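Local coordinates for hypothetical protein PH1313 (Pyrococcus horikoshii, PDB 1VBK) that is of unknown function but, as a THUMP-domain relative of the thiamine-biosynthesis and tRNA-modifying protein ThiI, probably binds RNA and ATP, at residues I195-K200 / K299-R304; H187-A192 / R221-L226; E85-T90 / I154-G159. All coordinates share one frame; numbering follows the deposited sequence.

Contact 1: residues I195-K200 / K299-R304; sequences IFLMMK and KSVKER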
loop_
_atom_site.group_PDB
_atom_site.type_symbol
_atom_site.label_atom_id
_atom_site.label_comp_id
_atom_site.label_asym_id
_atom_site.label_seq_id
_atom_site.Cartn_x
_atom_site.Cartn_y
_atom_site.Cartn_z
ATOM N N ILE A 195 8.592 16.282 1.813
ATOM C CA ILE A 195 7.614 15.739 0.874
ATOM C C ILE A 195 8.147 15.801 -0.551
ATOM O O ILE A 195 8.007 14.852 -1.317
ATOM C CB ILE A 195 6.282 16.507 0.970
ATOM C CG1 ILE A 195 5.623 16.192 2.320
ATOM C CG2 ILE A 195 5.368 16.132 -0.197
ATOM C CD1 ILE A 195 4.370 16.984 2.615
ATOM N N PHE A 196 8.772 16.920 -0.898
ATOM C CA PHE A 196 9.335 17.084 -2.232
ATOM C C PHE A 196 10.353 15.976 -2.515
ATOM O O PHE A 196 10.330 15.360 -3.580
ATOM C CB PHE A 196 9.988 18.472 -2.353
ATOM C CG PHE A 196 10.652 18.725 -3.681
ATOM C CD1 PHE A 196 11.920 18.219 -3.951
ATOM C CD2 PHE A 196 10.003 19.461 -4.667
ATOM C CE1 PHE A 196 12.534 18.441 -5.185
ATOM C CE2 PHE A 196 10.606 19.690 -5.907
ATOM C CZ PHE A 196 11.878 19.177 -6.164
ATOM N N LEU A 197 11.231 15.714 -1.552
ATOM C CA LEU A 197 12.256 14.686 -1.709
ATOM C C LEU A 197 11.679 13.284 -1.906
ATOM O O LEU A 197 12.231 12.480 -2.657
ATOM C CB LEU A 197 13.195 14.694 -0.501
ATOM C CG LEU A 197 14.034 15.966 -0.324
ATOM C CD1 LEU A 197 14.728 15.949 1.031
ATOM C CD2 LEU A 197 15.050 16.066 -1.451
ATOM N N MET A 198 10.568 12.990 -1.240
ATOM C CA MET A 198 9.946 11.674 -1.370
ATOM C C MET A 198 9.200 11.522 -2.697
ATOM O O MET A 198 9.186 10.440 -3.285
ATOM C CB MET A 198 9.004 11.417 -0.195
ATOM C CG MET A 198 9.714 11.293 1.144
ATOM S SD MET A 198 10.957 9.987 1.134
ATOM C CE MET A 198 9.916 8.529 1.109
ATOM N N MET A 199 8.576 12.596 -3.170
ATOM C CA MET A 199 7.885 12.526 -4.451
ATOM C C MET A 199 8.933 12.232 -5.532
ATOM O O MET A 199 8.691 11.456 -6.461
ATOM C CB MET A 199 7.169 13.842 -4.759
ATOM C CG MET A 199 5.940 14.087 -3.899
ATOM S SD MET A 199 4.965 15.498 -4.462
ATOM C CE MET A 199 5.776 16.814 -3.588
ATOM N N LYS A 200 10.105 12.844 -5.382
ATOM C CA LYS A 200 11.209 12.660 -6.321
ATOM C C LYS A 200 11.644 11.196 -6.365
ATOM O O LYS A 200 12.185 10.729 -7.367
ATOM C CB LYS A 200 12.390 13.551 -5.918
ATOM C CG LYS A 200 13.622 13.455 -6.827
ATOM C CD LYS A 200 14.708 14.435 -6.362
ATOM C CE LYS A 200 15.989 14.310 -7.175
ATOM N NZ LYS A 200 16.630 12.976 -7.018
ATOM N N LYS A 299 21.450 19.616 0.053
ATOM C CA LYS A 299 21.894 20.969 -0.274
ATOM C C LYS A 299 21.735 21.217 -1.774
ATOM O O LYS A 299 21.275 22.279 -2.191
ATOM C CB LYS A 299 23.365 21.160 0.117
ATOM C CG LYS A 299 23.681 20.845 1.574
ATOM C CD LYS A 299 22.968 21.786 2.533
ATOM C CE LYS A 299 23.474 23.212 2.395
ATOM N NZ LYS A 299 22.824 24.116 3.384
ATOM N N SER A 300 22.111 20.230 -2.582
ATOM C CA SER A 300 22.006 20.362 -4.032
ATOM C C SER A 300 20.553 20.603 -4.437
ATOM O O SER A 300 20.269 21.442 -5.290
ATOM C CB SER A 300 22.543 19.108 -4.728
ATOM O OG SER A 300 21.677 17.999 -4.542
ATOM N N VAL A 301 19.632 19.868 -3.820
ATOM C CA VAL A 301 18.216 20.036 -4.127
ATOM C C VAL A 301 17.771 21.440 -3.756
ATOM O O VAL A 301 17.141 22.133 -4.555
ATOM C CB VAL A 301 17.345 19.021 -3.361
ATOM C CG1 VAL A 301 15.868 19.307 -3.615
ATOM C CG2 VAL A 301 17.696 17.609 -3.802
ATOM N N LYS A 302 18.105 21.861 -2.541
ATOM C CA LYS A 302 17.739 23.194 -2.076
ATOM C C LYS A 302 18.314 24.250 -3.021
ATOM O O LYS A 302 17.641 25.219 -3.374
ATOM C CB LYS A 302 18.269 23.416 -0.654
ATOM C CG LYS A 302 17.758 22.395 0.357
ATOM C CD LYS A 302 18.395 22.576 1.728
ATOM C CE LYS A 302 17.972 23.880 2.376
ATOM N NZ LYS A 302 18.595 24.041 3.721
ATOM N N GLU A 303 19.560 24.047 -3.437
ATOM C CA GLU A 303 20.226 24.979 -4.337
ATOM C C GLU A 303 19.483 25.111 -5.660
ATOM O O GLU A 303 19.268 26.219 -6.150
ATOM C CB GLU A 303 21.663 24.525 -4.604
ATOM C CG GLU A 303 22.417 25.416 -5.584
ATOM C CD GLU A 303 23.853 24.973 -5.790
ATOM O OE1 GLU A 303 24.598 24.892 -4.788
ATOM O OE2 GLU A 303 24.239 24.710 -6.951
ATOM N N ARG A 304 19.093 23.982 -6.242
ATOM C CA ARG A 304 18.380 24.013 -7.510
ATOM C C ARG A 304 17.015 24.679 -7.366
ATOM O O ARG A 304 16.551 25.351 -8.283
ATOM C CB ARG A 304 18.217 22.596 -8.072
ATOM C CG ARG A 304 17.478 22.561 -9.403
ATOM C CD ARG A 304 17.619 21.223 -10.117
ATOM N NE ARG A 304 16.832 21.204 -11.345
ATOM C CZ ARG A 304 16.918 20.270 -12.287
ATOM N NH1 ARG A 304 17.765 19.257 -12.155
ATOM N NH2 ARG A 304 16.157 20.355 -13.370
#
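Val301 projects from the helix of 299-304 onto the helix of 195-200, where Phe196 and Leu197 receive it. From its CB, which looks toward the partner helix, the side chain divides into two methyl groups. CG1 lies opposite the backbone N (chi1 175°) and so touches both partners: it meets Phe196 CE1 at 3.8 Å, obliquely to the ring, and Leu197 CD2 at 4.0 Å. The other methyl, CG2, reaches the same leucine branch, at 3.9 Å from Leu197 CD2. The valine and phenylalanine side chains run antiparallel, overlapping at their ends, whereas Leu197 bends its end inward although its CB bond does not aim at Val301. No hydrogen bond crosses the contact. A compact, beta-branched valine suits a place where one short side chain must fill the angle between an aromatic ring and a leucine methyl, and all three residues are buried. Beyond it Phe196 also packs edge-to-face with Phe69, Trp171 and Tyr230. Helix 189-200 lies on the parallel sheet through Ile195 and Met199 against Val205, and the C-terminal helix 295-305 packs on its Phe196/Leu197 side, a helix-on-helix contact in an alpha/beta domain consistent with the HUP class.

Contact 2: residues H187-A192 / R221-L226; sequences HDELSA and RSLWNL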
loop_
_atom_site.group_PDB
_atom_site.type_symbol
_atom_site.label_atom_id
_atom_site.label_comp_id
_atom_site.label_asym_id
_atom_site.label_seq_id
_atom_site.Cartn_x
_atom_site.Cartn_y
_atom_site.Cartn_z
ATOM N N HIS A 187 3.492 20.957 7.674
ATOM C CA HIS A 187 3.253 22.026 8.642
ATOM C C HIS A 187 4.226 23.197 8.522
ATOM O O HIS A 187 3.998 24.250 9.104
ATOM C CB HIS A 187 3.302 21.459 10.064
ATOM C CG HIS A 187 4.643 20.928 10.455
ATOM N ND1 HIS A 187 5.624 21.717 11.015
ATOM C CD2 HIS A 187 5.179 19.690 10.336
ATOM C CE1 HIS A 187 6.706 20.989 11.226
ATOM N NE2 HIS A 187 6.463 19.756 10.822
ATOM N N ASP A 188 5.314 23.011 7.782
ATOM C CA ASP A 188 6.293 24.076 7.593
ATOM C C ASP A 188 7.148 23.842 6.347
ATOM O O ASP A 188 6.927 22.886 5.604
ATOM C CB ASP A 188 7.177 24.219 8.843
ATOM C CG ASP A 188 8.082 23.022 9.071
ATOM O OD1 ASP A 188 7.852 21.956 8.461
ATOM O OD2 ASP A 188 9.026 23.148 9.881
ATOM N N GLU A 189 8.116 24.724 6.115
ATOM C CA GLU A 189 8.984 24.620 4.948
ATOM C C GLU A 189 9.802 23.333 4.933
ATOM O O GLU A 189 9.979 22.721 3.883
ATOM C CB GLU A 189 9.918 25.834 4.880
ATOM C CG GLU A 189 9.181 27.166 4.785
ATOM C CD GLU A 189 10.121 28.359 4.694
ATOM O OE1 GLU A 189 10.935 28.552 5.623
ATOM O OE2 GLU A 189 10.043 29.106 3.693
ATOM N N LEU A 190 10.293 22.927 6.100
ATOM C CA LEU A 190 11.093 21.710 6.219
ATOM C C LEU A 190 10.300 20.456 5.862
ATOM O O LEU A 190 10.804 19.574 5.165
ATOM C CB LEU A 190 11.635 21.571 7.642
ATOM C CG LEU A 190 12.730 22.553 8.060
ATOM C CD1 LEU A 190 13.056 22.366 9.532
ATOM C CD2 LEU A 190 13.963 22.325 7.205
ATOM N N SER A 191 9.069 20.370 6.352
ATOM C CA SER A 191 8.233 19.211 6.058
ATOM C C SER A 191 7.839 19.234 4.580
ATOM O O SER A 191 7.612 18.186 3.972
ATOM C CB SER A 191 6.985 19.197 6.957
ATOM O OG SER A 191 6.267 20.415 6.890
ATOM N N ALA A 192 7.779 20.430 3.999
ATOM C CA ALA A 192 7.429 20.569 2.587
ATOM C C ALA A 192 8.563 20.019 1.735
ATOM O O ALA A 192 8.321 19.355 0.724
ATOM C CB ALA A 192 7.172 22.032 2.244
ATOM N N ARG A 221 -1.395 25.977 3.157
ATOM C CA ARG A 221 -1.995 25.897 1.830
ATOM C C ARG A 221 -1.069 26.525 0.789
ATOM O O ARG A 221 -0.994 26.053 -0.345
ATOM C CB ARG A 221 -3.362 26.592 1.801
ATOM C CG ARG A 221 -4.466 25.833 2.531
ATOM C CD ARG A 221 -5.822 26.491 2.315
ATOM N NE ARG A 221 -6.909 25.818 3.027
ATOM C CZ ARG A 221 -7.320 24.575 2.786
ATOM N NH1 ARG A 221 -6.733 23.844 1.846
ATOM N NH2 ARG A 221 -8.328 24.060 3.478
ATOM N N SER A 222 -0.361 27.584 1.173
ATOM C CA SER A 222 0.553 28.238 0.246
ATOM C C SER A 222 1.778 27.354 0.009
ATOM O O SER A 222 2.372 27.378 -1.069
ATOM C CB SER A 222 0.967 29.619 0.773
ATOM O OG SER A 222 1.523 29.540 2.072
ATOM N N LEU A 223 2.149 26.566 1.013
ATOM C CA LEU A 223 3.282 25.659 0.875
ATOM C C LEU A 223 2.880 24.560 -0.100
ATOM O O LEU A 223 3.654 24.177 -0.979
ATOM C CB LEU A 223 3.650 25.037 2.223
ATOM C CG LEU A 223 4.282 25.955 3.273
ATOM C CD1 LEU A 223 4.512 25.175 4.560
ATOM C CD2 LEU A 223 5.599 26.508 2.748
ATOM N N TRP A 224 1.659 24.058 0.053
ATOM C CA TRP A 224 1.176 23.005 -0.824
ATOM C C TRP A 224 1.050 23.493 -2.270
ATOM O O TRP A 224 1.306 22.736 -3.205
ATOM C CB TRP A 224 -0.174 22.464 -0.341
ATOM C CG TRP A 224 -0.702 21.404 -1.255
ATOM C CD1 TRP A 224 -1.889 21.414 -1.926
ATOM C CD2 TRP A 224 0.001 20.238 -1.701
ATOM N NE1 TRP A 224 -1.966 20.333 -2.773
ATOM C CE2 TRP A 224 -0.817 19.594 -2.654
ATOM C CE3 TRP A 224 1.247 19.677 -1.389
ATOM C CZ2 TRP A 224 -0.430 18.417 -3.304
ATOM C CZ3 TRP A 224 1.633 18.505 -2.033
ATOM C CH2 TRP A 224 0.795 17.890 -2.981
ATOM N N ASN A 225 0.660 24.753 -2.452
ATOM C CA ASN A 225 0.516 25.309 -3.796
ATOM C C ASN A 225 1.822 25.232 -4.577
ATOM O O ASN A 225 1.811 25.017 -5.786
ATOM C CB ASN A 225 0.039 26.764 -3.742
ATOM C CG ASN A 225 -1.396 26.887 -3.277
ATOM O OD1 ASN A 225 -2.290 26.216 -3.794
ATOM N ND2 ASN A 225 -1.628 27.753 -2.298
ATOM N N LEU A 226 2.940 25.413 -3.884
ATOM C CA LEU A 226 4.251 25.338 -4.515
ATOM C C LEU A 226 4.589 23.881 -4.837
ATOM O O LEU A 226 5.105 23.580 -5.912
ATOM C CB LEU A 226 5.322 25.913 -3.589
ATOM C CG LEU A 226 5.241 27.407 -3.267
ATOM C CD1 LEU A 226 6.303 27.757 -2.235
ATOM C CD2 LEU A 226 5.433 28.223 -4.536
#
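Leu223 carries its CG beside its own backbone N (chi1 -70°) and continues with CD1 fully extended (chi2 177°), a shape that sends this methyl out from helix 215-228 to the start of the opposing helix. There CD1 lies 3.5 Å from Asp188 C and 4.0 Å from Glu189 N, so a methyl rests on a peptide group rather than on another side chain. The second branch is more distant: Leu223 CD2 comes to 4.2 Å from Glu189 CG, the two side chains crossing at about a right angle, and only the aliphatic part of the glutamate is used while its carboxylate heads elsewhere. A branched, apolar residue suits the spot because the polar groups of this turn are engaged among themselves. Asp188, at the N-cap, accepts a bond from Ser191 N at its OD1 (2.9 Å), met from above the carboxylate plane. Ser191 OG in turn accepts a nearly straight bond, 176° at the hydrogen, from His187 N, 2.9 Å away. Ala192 also turns its CB toward the partner helix, and its small methyl is compatible with the close approach there. Helix 189-200 follows strand 181-185 and helix 215-228 follows strand 204-210; these strands are neighbours in the parallel sheet, so the contact joins the N-terminal end of one crossover helix to the middle of the next, with Trp224 NE1 bonded to Gly236 O nearby.

Contact 3: residues E85-T90 / I154-G159; sequences EKINRT and IEIMQG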
loop_
_atom_site.group_PDB
_atom_site.type_symbol
_atom_site.label_atom_id
_atom_site.label_comp_id
_atom_site.label_asym_id
_atom_site.label_seq_id
_atom_site.Cartn_x
_atom_site.Cartn_y
_atom_site.Cartn_z
ATOM N N GLU A 85 19.845 13.647 -46.700
ATOM C CA GLU A 85 19.497 14.964 -47.227
ATOM C C GLU A 85 18.655 15.776 -46.239
ATOM O O GLU A 85 18.964 16.932 -45.951
ATOM C CB GLU A 85 18.729 14.817 -48.543
ATOM C CG GLU A 85 18.162 16.126 -49.078
ATOM C CD GLU A 85 17.249 15.925 -50.276
ATOM O OE1 GLU A 85 16.274 15.149 -50.163
ATOM O OE2 GLU A 85 17.505 16.547 -51.328
ATOM N N LYS A 86 17.589 15.167 -45.726
ATOM C CA LYS A 86 16.708 15.848 -44.786
ATOM C C LYS A 86 17.382 16.102 -43.441
ATOM O O LYS A 86 17.179 17.154 -42.831
ATOM C CB LYS A 86 15.422 15.041 -44.596
ATOM C CG LYS A 86 14.599 14.925 -45.876
ATOM C CD LYS A 86 13.223 14.339 -45.606
ATOM C CE LYS A 86 12.336 14.433 -46.835
ATOM N NZ LYS A 86 10.921 14.125 -46.485
ATOM N N ILE A 87 18.177 15.144 -42.980
ATOM C CA ILE A 87 18.891 15.302 -41.715
ATOM C C ILE A 87 19.883 16.472 -41.836
ATOM O O ILE A 87 19.984 17.302 -40.934
ATOM C CB ILE A 87 19.650 14.005 -41.334
ATOM C CG1 ILE A 87 18.647 12.917 -40.923
ATOM C CG2 ILE A 87 20.629 14.275 -40.200
ATOM C CD1 ILE A 87 19.284 11.551 -40.685
ATOM N N ASN A 88 20.603 16.543 -42.954
ATOM C CA ASN A 88 21.561 17.635 -43.152
ATOM C C ASN A 88 20.902 19.009 -43.196
ATOM O O ASN A 88 21.346 19.938 -42.520
ATOM C CB ASN A 88 22.366 17.450 -44.445
ATOM C CG ASN A 88 23.581 16.563 -44.254
ATOM O OD1 ASN A 88 24.100 16.438 -43.145
ATOM N ND2 ASN A 88 24.051 15.956 -45.340
ATOM N N ARG A 89 19.845 19.152 -43.988
ATOM C CA ARG A 89 19.220 20.460 -44.076
ATOM C C ARG A 89 18.532 20.883 -42.781
ATOM O O ARG A 89 18.572 22.059 -42.425
ATOM C CB ARG A 89 18.256 20.547 -45.269
ATOM C CG ARG A 89 16.888 19.927 -45.098
ATOM C CD ARG A 89 15.900 20.626 -46.045
ATOM N NE ARG A 89 14.580 19.997 -46.073
ATOM C CZ ARG A 89 14.224 19.030 -46.915
ATOM N NH1 ARG A 89 15.091 18.571 -47.813
ATOM N NH2 ARG A 89 12.997 18.524 -46.863
ATOM N N THR A 90 17.919 19.945 -42.063
ATOM C CA THR A 90 17.269 20.308 -40.806
ATOM C C THR A 90 18.330 20.650 -39.765
ATOM O O THR A 90 18.162 21.574 -38.976
ATOM C CB THR A 90 16.384 19.173 -40.261
ATOM O OG1 THR A 90 15.432 18.788 -41.258
ATOM C CG2 THR A 90 15.625 19.649 -39.017
ATOM N N ILE A 154 21.033 14.300 -32.788
ATOM C CA ILE A 154 20.252 13.579 -33.784
ATOM C C ILE A 154 19.920 12.175 -33.297
ATOM O O ILE A 154 20.815 11.385 -33.008
ATOM C CB ILE A 154 21.031 13.458 -35.119
ATOM C CG1 ILE A 154 21.431 14.851 -35.620
ATOM C CG2 ILE A 154 20.184 12.723 -36.161
ATOM C CD1 ILE A 154 22.327 14.834 -36.858
ATOM N N GLU A 155 18.630 11.873 -33.192
ATOM C CA GLU A 155 18.200 10.555 -32.767
ATOM C C GLU A 155 17.364 9.958 -33.887
ATOM O O GLU A 155 16.407 10.575 -34.355
ATOM C CB GLU A 155 17.389 10.651 -31.467
ATOM C CG GLU A 155 18.241 11.059 -30.267
ATOM C CD GLU A 155 17.492 10.992 -28.949
ATOM O OE1 GLU A 155 16.517 10.220 -28.853
ATOM O OE2 GLU A 155 17.898 11.700 -28.004
ATOM N N ILE A 156 17.742 8.765 -34.335
ATOM C CA ILE A 156 17.016 8.103 -35.412
ATOM C C ILE A 156 16.273 6.894 -34.863
ATOM O O ILE A 156 16.848 6.047 -34.186
ATOM C CB ILE A 156 17.972 7.665 -36.535
ATOM C CG1 ILE A 156 18.814 8.866 -36.976
ATOM C CG2 ILE A 156 17.171 7.118 -37.720
ATOM C CD1 ILE A 156 19.807 8.557 -38.067
ATOM N N MET A 157 14.987 6.821 -35.166
ATOM C CA MET A 157 14.165 5.740 -34.658
ATOM C C MET A 157 13.042 5.420 -35.630
ATOM O O MET A 157 12.244 6.291 -35.978
ATOM C CB MET A 157 13.604 6.159 -33.294
ATOM C CG MET A 157 12.656 5.184 -32.634
ATOM S SD MET A 157 12.349 5.684 -30.919
ATOM C CE MET A 157 11.298 7.122 -31.151
ATOM N N GLN A 158 12.999 4.167 -36.077
ATOM C CA GLN A 158 11.973 3.708 -37.003
ATOM C C GLN A 158 11.717 4.640 -38.185
ATOM O O GLN A 158 10.595 5.100 -38.385
ATOM C CB GLN A 158 10.659 3.474 -36.246
ATOM C CG GLN A 158 10.777 2.476 -35.114
ATOM C CD GLN A 158 9.448 2.199 -34.420
ATOM O OE1 GLN A 158 9.409 1.537 -33.388
ATOM N NE2 GLN A 158 8.357 2.700 -34.991
ATOM N N GLY A 159 12.760 4.927 -38.960
ATOM C CA GLY A 159 12.606 5.777 -40.133
ATOM C C GLY A 159 12.410 7.270 -39.926
ATOM O O GLY A 159 12.217 8.010 -40.897
#
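Ile87, Ile154 and Ile156 make the whole of this contact, with Ile87 supplying the largest share of buried surface. Its two arms divide the work. CG2, set opposite the backbone N (CG1 lies beside it, chi1 -71°), meets Ile154 CD1 at 3.8 Å. The longer arm, running through CG1, ends in Ile87 CD1, which comes to 4.0 Å from Ile156 CD1. The strand residues thus present only their terminal methyls, each offered by an extended CG1 arm. The side chains of Ile87 and Ile156 cross at about a right angle.

Residues 154 and 156 lie two apart in an extended strand and therefore face the same way, so isoleucine, beta-branched and at ease in a strand, suits both; on the helix the same branching lets one residue span them. Glu155 faces the other side, where its carboxylate forms salt bridges with Arg7 and Arg50, a polar link to the ferredoxin-like part of the chain. One turn along the helix, Thr90 is buried and its hydroxyl is satisfied by Lys86 O at 2.9 Å from OG1, while Thr90 N reaches the same oxygen from the opposite face of its carbonyl plane.

Helix 124-138 adds to the layer, Val131 touching Ile154 and Ile127 touching Ile156. After Met157 the chain turns back through Gln158 and Gly159, both with positive phi, into strand 160-164. Helices laid on one face of a sheet through rows of aliphatic residues are the basic alpha/beta packing of the THUMP domain.

How the contacts relate
Along the chain contact 3 comes first and closes before the others open, whereas contacts 1 and 2 interleave, their segments alternating in the sequence. Contacts 1 and 2 share helix 189-200, with centres 13 Å apart: contact 2 joins its beginning to helix 215-228. Both belong to the domain built round the five-stranded parallel sheet, contact 1 adding the C-terminal helix 295-305 to the later part of helix 189-200. Contact 3 lies on the opposite side of the chain's centre, its centre 37 Å from that of contact 1 and 45 Å from that of contact 2. The protein therefore keeps separate cores: the THUMP domain, probably the RNA-binding part, and the ThiI-like domain, consistent with ATP binding.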